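Local coordinates for isoaspartyl dipeptidase (Fervidobacterium islandicum, PDB 7CDH) that hydrolyses isoaspartyl (beta-aspartyl) dipeptides as an M38-family metallopeptidase, an activity that links it to the repair of damaged proteins, at the interface of chains A and B and the interface of chains A and C. Residues are numbered along the deposited sequence; one frame, centred on the assembly and turned at random. Chains: chain A/B/C, Isoaspartyl dipeptidase.

Contact 1 and contact 2 lie on separate surfaces of chain A, their C-alpha centres about 30 Å apart, and have no residue in common. At contact 1 the loop after strand 151-159 of chain A meets helix 169-186 and loop 213-215 of chain B, in an interface that is not an exact two-fold. Contact 2 belongs to a two-fold interface, in which helix 106-118 of chain A meets C:Phe73, C:Arg76 and C:Thr103. Each chain can thus join two kinds of neighbour. Together the two interfaces help to hold the deposited octamer; the structure alone does not show whether this is the form in solution.

Contact 1: the interface of chains A and B. Residues chain A 164-166; chain B 173, 177, 213-215.
A:Gln166 reaches across to B:Glu214, B:Thr213 and B:Ile215, joining two copies of this amidohydrolase-superfamily (M38) enzyme through a loop that follows strand 151-159, the strand carrying the zinc ligand A:Glu156. A direct hydrogen bond runs from the amide NE2 of A:Gln166 to the carboxylate OE1 of B:Glu214, 2.9 Å long and almost straight (173° at H). OE1 is met end-on, close to the line of its C-O bond, and lies virtually in the plane of the amide. Amide and carboxylate are nearly coplanar, and the two side chains run past each other in opposite directions.

A second polar link passes through water 1, which sits 2.6 Å from the hydroxyl OG of A:Ser164 and 3.0 Å from OE1 of B:Glu214. One carboxylate oxygen therefore gathers both links. Within chain A, the backbone N of A:Gln166 donates to OG of A:Ser164, tying the turn together; in chain B, the N of B:Ile215 donates to the hydroxyl OG1 of B:Thr213, steadying the loop that presents B:Glu214.

The apolar contacts flank the aliphatic stem of A:Gln166. Its CG lies 3.8 Å from CD1 of B:Ile215, and its CB faces CB of B:Leu173 on helix 169-186. With CG beside the backbone N (chi1 -60°) and a bend at chi2, the stem leads the amide away from this helix towards loop 213-215. There the carbonyl OE1 of A:Gln166 rests 3.5 Å from the methyl CG2 of B:Thr213. B:Ala177, one turn along the helix from B:Leu173, sets its methyl CB 3.7 Å from CA of A:Ser165, next to the backbone carbonyl of A:Ser164.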
loop_
_atom_site.group_PDB
_atom_site.type_symbol
_atom_site.label_atom_id
_atom_site.label_comp_id
_atom_site.label_asym_id
_atom_site.label_seq_id
_atom_site.Cartn_x
_atom_site.Cartn_y
_atom_site.Cartn_z
ATOM N N SER A 164 -25.836 0.025 11.556
ATOM C CA SER A 164 -24.513 -0.306 12.132
ATOM C C SER A 164 -23.738 -1.165 11.121
ATOM O O SER A 164 -24.337 -1.660 10.151
ATOM C CB SER A 164 -24.654 -0.992 13.456
ATOM O OG SER A 164 -24.830 -2.378 13.274
ATOM N N SER A 165 -22.448 -1.352 11.322
ATOM C CA SER A 165 -21.680 -2.291 10.485
ATOM C C SER A 165 -21.595 -3.619 11.227
ATOM O O SER A 165 -20.734 -4.409 10.908
ATOM C CB SER A 165 -20.359 -1.730 10.174
ATOM O OG SER A 165 -19.546 -1.661 11.330
ATOM N N GLN A 166 -22.486 -3.833 12.191
ATOM C CA GLN A 166 -22.570 -5.064 13.017
ATOM C C GLN A 166 -21.200 -5.336 13.641
ATOM O O GLN A 166 -20.624 -6.397 13.477
ATOM C CB GLN A 166 -23.124 -6.224 12.188
ATOM C CG GLN A 166 -24.525 -5.998 11.619
ATOM C CD GLN A 166 -25.596 -5.807 12.683
ATOM O OE1 GLN A 166 -25.536 -6.391 13.767
ATOM N NE2 GLN A 166 -26.580 -4.955 12.385
ATOM N N LEU B 173 -21.950 -10.769 8.035
ATOM C CA LEU B 173 -22.694 -9.633 8.644
ATOM C C LEU B 173 -22.066 -8.304 8.199
ATOM O O LEU B 173 -22.843 -7.352 7.882
ATOM C CB LEU B 173 -22.692 -9.725 10.175
ATOM C CG LEU B 173 -23.696 -10.697 10.788
ATOM C CD1 LEU B 173 -23.481 -10.791 12.291
ATOM C CD2 LEU B 173 -25.124 -10.282 10.464
ATOM N N ALA B 177 -24.211 -5.640 6.153
ATOM C CA ALA B 177 -24.368 -4.274 6.718
ATOM C C ALA B 177 -23.793 -3.221 5.765
ATOM O O ALA B 177 -24.398 -2.154 5.630
ATOM C CB ALA B 177 -23.746 -4.164 8.083
ATOM N N THR B 213 -29.846 -9.869 14.670
ATOM C CA THR B 213 -29.540 -8.457 14.346
ATOM C C THR B 213 -30.796 -7.747 13.860
ATOM O O THR B 213 -31.801 -8.415 13.593
ATOM C CB THR B 213 -28.407 -8.309 13.306
ATOM O OG1 THR B 213 -28.980 -8.344 12.005
ATOM C CG2 THR B 213 -27.319 -9.354 13.413
ATOM N N GLU B 214 -30.652 -6.446 13.632
ATOM C CA GLU B 214 -31.718 -5.488 13.252
ATOM C C GLU B 214 -31.839 -5.435 11.716
ATOM O O GLU B 214 -32.509 -4.497 11.216
ATOM C CB GLU B 214 -31.345 -4.100 13.799
ATOM C CG GLU B 214 -30.792 -4.071 15.236
ATOM C CD GLU B 214 -29.322 -4.450 15.453
ATOM O OE1 GLU B 214 -28.519 -4.502 14.471
ATOM O OE2 GLU B 214 -28.980 -4.727 16.618
ATOM N N ILE B 215 -31.168 -6.340 10.987
ATOM C CA ILE B 215 -31.044 -6.249 9.504
ATOM C C ILE B 215 -32.297 -6.845 8.877
ATOM O O ILE B 215 -32.701 -7.972 9.175
ATOM C CB ILE B 215 -29.755 -6.895 8.975
ATOM C CG1 ILE B 215 -28.543 -6.005 9.275
ATOM C CG2 ILE B 215 -29.902 -7.159 7.493
ATOM C CD1 ILE B 215 -27.206 -6.672 9.085
HETATM O O HOH W 1 -25.941 -3.342 15.360
#

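Contact 2: the interface of chains A and C. Residues chain A 105, 107-108, 111-112; chain C 73, 76, 103.
The guanidinium of C:Arg76 lays one face over A:Ala111, whose methyl CB sits beneath the centre of the group, 3.4 Å from CZ. At its edge, in the plane, lies ND2 of A:Asn108, the amide itself turned 46° from the guanidinium. As modelled, ND2 of A:Asn108 lies 2.7 Å from NH2 and 3.1 Å from NH1 of C:Arg76, which would set donor against donor. At this resolution amide N and O are hard to tell apart, and exchanging them would probably let the carbonyl accept from both. CD1 of the C:Phe73 phenyl ring lies 3.7 Å from CA of A:Ala111, with CE1 near the same residue.

C:Thr103 fixes the guanidinium from within its own chain: its OG1 accepts from NH2 of C:Arg76 at 2.8 Å, somewhat tilted from the plane. A bend at chi3 (108°) turns the arginine end flat over the alanine. C:Thr103 also packs its CB 3.6 Å from CB of A:Ala111. In chain A, OG of A:Ser105 accepts from the backbone N of A:Asn108, a typical helix N-cap.

The chain A side is thus the first turns of helix 106-118. It meets 3-10 helix 73-75, the residue just after it and the loop leading into the equivalent helix of chain C, and the two-fold repeats the contact with the chains exchanged.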
loop_
_atom_site.group_PDB
_atom_site.type_symbol
_atom_site.label_atom_id
_atom_site.label_comp_id
_atom_site.label_asym_id
_atom_site.label_seq_id
_atom_site.Cartn_x
_atom_site.Cartn_y
_atom_site.Cartn_z
ATOM N N SER A 105 -16.636 13.708 4.471
ATOM C CA SER A 105 -15.205 13.507 4.759
ATOM C C SER A 105 -14.857 14.081 6.142
ATOM O O SER A 105 -15.443 15.092 6.576
ATOM C CB SER A 105 -14.392 14.122 3.628
ATOM O OG SER A 105 -13.874 15.386 3.958
ATOM N N GLU A 107 -12.071 15.564 6.685
ATOM C CA GLU A 107 -11.244 16.779 6.459
ATOM C C GLU A 107 -12.208 17.968 6.325
ATOM O O GLU A 107 -11.892 19.087 6.792
ATOM C CB GLU A 107 -10.342 16.638 5.228
ATOM C CG GLU A 107 -9.285 15.565 5.357
ATOM C CD GLU A 107 -9.739 14.125 5.116
ATOM O OE1 GLU A 107 -10.956 13.889 4.804
ATOM O OE2 GLU A 107 -8.877 13.222 5.293
ATOM N N ASN A 108 -13.370 17.712 5.748
ATOM C CA ASN A 108 -14.468 18.711 5.674
ATOM C C ASN A 108 -14.994 19.005 7.088
ATOM O O ASN A 108 -15.306 20.177 7.352
ATOM C CB ASN A 108 -15.552 18.202 4.738
ATOM C CG ASN A 108 -16.713 19.141 4.538
ATOM O OD1 ASN A 108 -17.868 18.720 4.733
ATOM N ND2 ASN A 108 -16.426 20.342 4.073
ATOM N N ALA A 111 -12.478 21.281 8.669
ATOM C CA ALA A 111 -12.506 22.595 7.981
ATOM C C ALA A 111 -13.715 23.387 8.504
ATOM O O ALA A 111 -13.522 24.550 8.870
ATOM C CB ALA A 111 -12.546 22.434 6.471
ATOM N N LYS A 112 -14.903 22.772 8.518
ATOM C CA LYS A 112 -16.143 23.361 9.086
ATOM C C LYS A 112 -15.932 23.746 10.555
ATOM O O LYS A 112 -16.217 24.906 10.885
ATOM C CB LYS A 112 -17.322 22.405 8.980
ATOM C CG LYS A 112 -18.640 22.970 9.486
ATOM C CD LYS A 112 -18.953 24.346 8.953
ATOM C CE LYS A 112 -20.441 24.623 8.929
ATOM N NZ LYS A 112 -20.734 26.022 8.529
ATOM N N PHE C 73 -9.896 28.966 6.407
ATOM C CA PHE C 73 -11.130 28.156 6.577
ATOM C C PHE C 73 -12.399 29.029 6.578
ATOM O O PHE C 73 -13.473 28.516 6.170
ATOM C CB PHE C 73 -11.017 27.333 7.858
ATOM C CG PHE C 73 -9.924 26.296 7.843
ATOM C CD1 PHE C 73 -10.008 25.204 6.994
ATOM C CD2 PHE C 73 -8.830 26.404 8.687
ATOM C CE1 PHE C 73 -9.010 24.250 6.970
ATOM C CE2 PHE C 73 -7.848 25.432 8.687
ATOM C CZ PHE C 73 -7.940 24.361 7.829
ATOM N N ARG C 76 -14.126 29.503 3.030
ATOM C CA ARG C 76 -14.895 28.442 2.329
ATOM C C ARG C 76 -16.313 28.933 1.995
ATOM O O ARG C 76 -17.051 29.361 2.906
ATOM C CB ARG C 76 -15.058 27.166 3.158
ATOM C CG ARG C 76 -13.740 26.504 3.495
ATOM C CD ARG C 76 -13.971 25.451 4.565
ATOM N NE ARG C 76 -13.845 24.157 3.959
ATOM C CZ ARG C 76 -14.730 23.199 4.013
ATOM N NH1 ARG C 76 -15.848 23.338 4.690
ATOM N NH2 ARG C 76 -14.477 22.063 3.409
ATOM N N THR C 103 -10.020 19.402 1.744
ATOM C CA THR C 103 -11.199 19.526 2.638
ATOM C C THR C 103 -12.454 19.422 1.792
ATOM O O THR C 103 -13.542 19.280 2.358
ATOM C CB THR C 103 -11.228 20.807 3.497
ATOM O OG1 THR C 103 -11.781 21.890 2.757
ATOM C CG2 THR C 103 -9.889 21.254 4.032
#